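Putative uncharacterized protein (Methanosarcina barkeri str. Fusaro, PDB 3P43) is probably a manganese-dependent phosphoesterase of the LigD superfamily, enzymes that trim the 3' ends of broken DNA strands during repair. Local coordinates at residues L111-E115 / R116-V120; K125-K128 / G129-L133. All coordinates share one frame; numbering follows the deposited sequence.

Contact 1 of 2, residues L111-E115 / R116-V120; sequences LKREE and REIVV
The carboxylate of Glu117 has the aliphatic end of Lys112 above one face: CE of Lys112 sits over the plane, 3.2 Å from OE1 of Glu117, and CD of Lys112 follows 4.0 Å from the carboxylate carbon. CG of Lys112 stands anti to the backbone N (chi1 177°), and the chain then runs extended, slanting up from the sheet towards the turn, before its last torsion (chi4 94°) turns the ammonium away from Glu117 towards Glu114. This leaves NZ of Lys112 4.1 Å from OE1 of Glu117, too far for a salt bridge; NZ pairs instead with OE2 of Glu114 at 3.4 Å, a salt bridge whose hydrogen bond is weak. With an alanine in place of Glu117, the lysine's methylenes would probably lose their flat cover and its ammonium a nearby negative charge, leaving the chain freer to swing. On the other face of the sheet the Arg113 guanidinium meets CD1 of Ile118 obliquely at its NE, the side chains alongside each other, while Ile118 also packs on Leu48, Met50 and Trp57. Back on the Lys112 and Glu117 face, Val119 rests against CB of Lys112 and, through CG1, lies 3.9 Å from CD1 of Leu111. In the turn itself, Glu115 forms a salt bridge with Arg135, whose carbonyl accepts a bond from NH1 of Arg116. The backbone holds the strands together: Glu114 and Glu117 bond both ways, and Val119 N gives a nearly straight bond (175°) to Lys112 O. Val119 O is gripped twice, by Leu111 N at 2.8 Å and Lys112 N at 3.2 Å. This is an antiparallel beta hairpin, closed by a type I turn and interrupted by a classic beta bulge where Leu111 and Lys112 both face Val119.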
loop_
_atom_site.group_PDB
_atom_site.type_symbol
_atom_site.label_atom_id
_atom_site.label_comp_id
_atom_site.label_asym_id
_atom_site.label_seq_id
_atom_site.Cartn_x
_atom_site.Cartn_y
_atom_site.Cartn_z
ATOM N N LEU A 111 -11.297 8.227 5.269
ATOM C CA LEU A 111 -11.730 8.972 6.442
ATOM C C LEU A 111 -11.113 10.358 6.474
ATOM O O LEU A 111 -11.738 11.311 6.924
ATOM C CB LEU A 111 -11.377 8.213 7.724
ATOM C CG LEU A 111 -11.938 6.790 7.780
ATOM C CD1 LEU A 111 -11.601 6.137 9.106
ATOM C CD2 LEU A 111 -13.445 6.800 7.542
ATOM N N LYS A 112 -9.889 10.463 5.975
ATOM C CA LYS A 112 -9.127 11.697 6.069
ATOM C C LYS A 112 -7.974 11.644 5.080
ATOM O O LYS A 112 -7.380 10.586 4.865
ATOM C CB LYS A 112 -8.589 11.861 7.496
ATOM C CG LYS A 112 -7.715 13.087 7.734
ATOM C CD LYS A 112 -7.129 13.058 9.146
ATOM C CE LYS A 112 -6.144 14.194 9.392
ATOM N NZ LYS A 112 -6.785 15.383 10.019
ATOM N N ARG A 113 -7.673 12.777 4.462
ATOM C CA ARG A 113 -6.503 12.867 3.601
ATOM C C ARG A 113 -5.949 14.269 3.578
ATOM O O ARG A 113 -6.661 15.234 3.294
ATOM C CB ARG A 113 -6.794 12.415 2.169
ATOM C CG ARG A 113 -5.629 12.709 1.232
ATOM C CD ARG A 113 -5.651 11.872 -0.032
ATOM N NE ARG A 113 -4.440 12.089 -0.821
ATOM C CZ ARG A 113 -4.384 12.031 -2.149
ATOM N NH1 ARG A 113 -5.475 11.764 -2.850
ATOM N NH2 ARG A 113 -3.236 12.252 -2.777
ATOM N N GLU A 114 -4.662 14.370 3.875
ATOM C CA GLU A 114 -3.953 15.632 3.826
ATOM C C GLU A 114 -2.575 15.327 3.276
ATOM O O GLU A 114 -2.228 14.163 3.098
ATOM C CB GLU A 114 -3.882 16.258 5.226
ATOM C CG GLU A 114 -5.232 16.761 5.726
ATOM C CD GLU A 114 -5.224 17.174 7.192
ATOM O OE1 GLU A 114 -4.230 16.886 7.900
ATOM O OE2 GLU A 114 -6.228 17.783 7.632
ATOM N N GLU A 115 -1.798 16.363 2.986
ATOM C CA GLU A 115 -0.479 16.173 2.397
ATOM C C GLU A 115 0.348 15.115 3.149
ATOM O O GLU A 115 0.963 14.240 2.529
ATOM C CB GLU A 115 0.267 17.510 2.325
ATOM C CG GLU A 115 1.718 17.425 1.870
ATOM C CD GLU A 115 1.881 17.032 0.409
ATOM O OE1 GLU A 115 0.862 16.801 -0.278
ATOM O OE2 GLU A 115 3.044 16.955 -0.051
ATOM N N ARG A 116 0.340 15.179 4.478
ATOM C CA ARG A 116 1.172 14.287 5.287
ATOM C C ARG A 116 0.416 13.209 6.057
ATOM O O ARG A 116 0.981 12.576 6.950
ATOM C CB ARG A 116 2.003 15.088 6.290
ATOM C CG ARG A 116 3.224 15.774 5.709
ATOM C CD ARG A 116 4.174 16.181 6.831
ATOM N NE ARG A 116 3.445 16.684 7.987
ATOM C CZ ARG A 116 3.238 16.000 9.108
ATOM N NH1 ARG A 116 3.725 14.773 9.245
ATOM N NH2 ARG A 116 2.554 16.555 10.102
ATOM N N GLU A 117 -0.849 12.990 5.730
ATOM C CA GLU A 117 -1.628 12.036 6.499
ATOM C C GLU A 117 -2.785 11.464 5.708
ATOM O O GLU A 117 -3.484 12.187 4.997
ATOM C CB GLU A 117 -2.129 12.663 7.803
ATOM C CG GLU A 117 -2.823 11.671 8.733
ATOM C CD GLU A 117 -3.272 12.303 10.048
ATOM O OE1 GLU A 117 -3.094 13.530 10.222
ATOM O OE2 GLU A 117 -3.806 11.571 10.908
ATOM N N ILE A 118 -2.960 10.152 5.831
ATOM C CA ILE A 118 -4.063 9.446 5.199
ATOM C C ILE A 118 -4.648 8.441 6.183
ATOM O O ILE A 118 -3.919 7.652 6.787
ATOM C CB ILE A 118 -3.617 8.735 3.909
ATOM C CG1 ILE A 118 -3.106 9.769 2.899
ATOM C CG2 ILE A 118 -4.762 7.926 3.324
ATOM C CD1 ILE A 118 -2.656 9.193 1.575
ATOM N N VAL A 119 -5.963 8.492 6.361
ATOM C CA VAL A 119 -6.650 7.553 7.235
ATOM C C VAL A 119 -7.774 6.895 6.449
ATOM O O VAL A 119 -8.604 7.578 5.856
ATOM C CB VAL A 119 -7.241 8.250 8.470
ATOM C CG1 VAL A 119 -7.833 7.214 9.434
ATOM C CG2 VAL A 119 -6.185 9.094 9.162
ATOM N N VAL A 120 -7.798 5.570 6.445
ATOM C CA VAL A 120 -8.770 4.828 5.646
ATOM C C VAL A 120 -9.360 3.648 6.413
ATOM O O VAL A 120 -8.704 3.063 7.268
ATOM C CB VAL A 120 -8.129 4.293 4.358
ATOM C CG1 VAL A 120 -7.653 5.433 3.496
ATOM C CG2 VAL A 120 -6.969 3.356 4.699
#

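Contact 2 of 2, residues K125-K128 / G129-L133; sequences KELK and GIYVL
Tyr131, on strand 130-135, reaches back to Leu127, in the loop that joins two neighbouring antiparallel strands of the beta barrel. The two side chains meet at about a right angle: CD2 of Leu127 touches OH of Tyr131 at 3.6 Å, and CB of Leu127 lies 4.0 Å from CZ of Tyr131. In line with the ring's edge, the backbone O of Lys128 approaches CE2 of Tyr131 to 3.5 Å. The tyrosine's first torsion (chi1 -78°) sets CG beside the backbone N, opposite the carbonyl carbon, and turns the ring back towards the loop, edge on to the backbone of Lys128 and Gly129.

A water binds beside this corner, accepting from N of Lys128 at 2.8 Å and lying 3.1 Å from O of Glu126, to which it can donate, with a weak further bond of 3.4 Å to OH of Tyr131. The phenol itself is anchored by a hydrogen bond to the carbonyl O of Pro64, which fixes the ring's far end within the fold. Leu127 is wedged against Pro63, Trp103 and Leu122.

One step farther out, the carboxylate of Asp104 holds the loop by three consecutive amides: OD1 takes the N of Lys125, and OD2 takes those of Glu126 and Leu127. This grip is likely to fix the loop backbone from which Leu127 reaches the ring. The chain then turns at Gly129, whose backbone has a positive phi (98°); a CB on that residue would fall 2.4 Å from O of Lys128, a clash.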
loop_
_atom_site.group_PDB
_atom_site.type_symbol
_atom_site.label_atom_id
_atom_site.label_comp_id
_atom_site.label_asym_id
_atom_site.label_seq_id
_atom_site.Cartn_x
_atom_site.Cartn_y
_atom_site.Cartn_z
ATOM N N LYS A 125 -9.601 -9.170 3.209
ATOM C CA LYS A 125 -9.632 -10.486 3.839
ATOM C C LYS A 125 -8.534 -10.613 4.886
ATOM O O LYS A 125 -8.655 -11.380 5.836
ATOM C CB LYS A 125 -9.462 -11.587 2.791
ATOM C CG LYS A 125 -10.586 -11.668 1.780
ATOM C CD LYS A 125 -10.406 -12.883 0.892
ATOM C CE LYS A 125 -11.598 -13.087 -0.029
ATOM N NZ LYS A 125 -11.421 -14.299 -0.878
ATOM N N GLU A 126 -7.451 -9.872 4.690
ATOM C CA GLU A 126 -6.366 -9.833 5.658
ATOM C C GLU A 126 -6.462 -8.546 6.456
ATOM O O GLU A 126 -6.375 -8.548 7.682
ATOM C CB GLU A 126 -5.016 -9.896 4.947
ATOM C CG GLU A 126 -4.869 -11.065 3.993
ATOM C CD GLU A 126 -4.851 -12.410 4.703
ATOM O OE1 GLU A 126 -5.354 -12.502 5.843
ATOM O OE2 GLU A 126 -4.329 -13.380 4.118
ATOM N N LEU A 127 -6.657 -7.445 5.742
ATOM C CA LEU A 127 -6.697 -6.135 6.362
ATOM C C LEU A 127 -8.133 -5.655 6.502
ATOM O O LEU A 127 -8.834 -5.443 5.507
ATOM C CB LEU A 127 -5.886 -5.132 5.535
ATOM C CG LEU A 127 -4.484 -5.554 5.092
ATOM C CD1 LEU A 127 -3.760 -4.368 4.484
ATOM C CD2 LEU A 127 -3.689 -6.126 6.263
ATOM N N LYS A 128 -8.566 -5.486 7.745
ATOM C CA LYS A 128 -9.867 -4.903 8.030
ATOM C C LYS A 128 -9.740 -3.808 9.080
ATOM O O LYS A 128 -8.942 -3.916 10.007
ATOM C CB LYS A 128 -10.839 -5.969 8.528
ATOM C CG LYS A 128 -11.016 -7.143 7.602
ATOM C CD LYS A 128 -11.882 -8.205 8.254
ATOM C CE LYS A 128 -12.076 -9.405 7.339
ATOM N NZ LYS A 128 -10.768 -10.013 6.980
ATOM N N GLY A 129 -10.538 -2.757 8.935
ATOM C CA GLY A 129 -10.576 -1.702 9.926
ATOM C C GLY A 129 -9.728 -0.502 9.558
ATOM O O GLY A 129 -9.241 -0.386 8.432
ATOM N N ILE A 130 -9.534 0.388 10.523
ATOM C CA ILE A 130 -8.902 1.665 10.237
ATOM C C ILE A 130 -7.383 1.577 10.212
ATOM O O ILE A 130 -6.761 1.069 11.139
ATOM C CB ILE A 130 -9.366 2.761 11.215
ATOM C CG1 ILE A 130 -10.897 2.793 11.281
ATOM C CG2 ILE A 130 -8.821 4.120 10.786
ATOM C CD1 ILE A 130 -11.440 3.687 12.374
ATOM N N TYR A 131 -6.804 2.073 9.124
ATOM C CA TYR A 131 -5.363 2.103 8.936
ATOM C C TYR A 131 -4.904 3.537 8.724
ATOM O O TYR A 131 -5.650 4.352 8.186
ATOM C CB TYR A 131 -4.968 1.232 7.743
ATOM C CG TYR A 131 -4.957 -0.235 8.073
ATOM C CD1 TYR A 131 -3.762 -0.925 8.198
ATOM C CD2 TYR A 131 -6.145 -0.928 8.288
ATOM C CE1 TYR A 131 -3.746 -2.269 8.517
ATOM C CE2 TYR A 131 -6.139 -2.276 8.603
ATOM C CZ TYR A 131 -4.936 -2.938 8.723
ATOM O OH TYR A 131 -4.910 -4.275 9.040
ATOM N N VAL A 132 -3.680 3.839 9.151
ATOM C CA VAL A 132 -3.162 5.202 9.106
ATOM C C VAL A 132 -1.804 5.265 8.412
ATOM O O VAL A 132 -0.929 4.432 8.653
ATOM C CB VAL A 132 -3.040 5.809 10.539
ATOM C CG1 VAL A 132 -2.626 7.283 10.484
ATOM C CG2 VAL A 132 -4.353 5.664 11.298
ATOM N N LEU A 133 -1.649 6.248 7.532
ATOM C CA LEU A 133 -0.357 6.568 6.933
ATOM C C LEU A 133 0.026 8.000 7.302
ATOM O O LEU A 133 -0.716 8.941 7.008
ATOM C CB LEU A 133 -0.413 6.416 5.412
ATOM C CG LEU A 133 -0.517 4.980 4.879
ATOM C CD1 LEU A 133 -1.030 4.966 3.454
ATOM C CD2 LEU A 133 0.821 4.275 4.973
HETATM O O HOH W 1 -7.217 -6.631 9.979
#

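Overall arrangement
Contact 1 comes first along the chain, and the two centres lie about 14 Å apart. The hairpin of 98-114 and 117-123 leads through a loop into strand 130-135, which pairs antiparallel with 117-123, all in one curled antiparallel sheet, the barrel of this phosphoesterase. The contacts also touch directly: O of Ile118 lies 2.8 Å from N of Leu133 and O of Val120 2.8 Å from N of Tyr131, both probable hydrogen bonds, while CG1 of Val119 packs on CG2 of Ile130. Strand 117-123 thus sits between 98-114 and 130-135, so the two contacts join three successive strands of the barrel wall. Neither contact includes the manganese ligands, His37, His43 and Asp45.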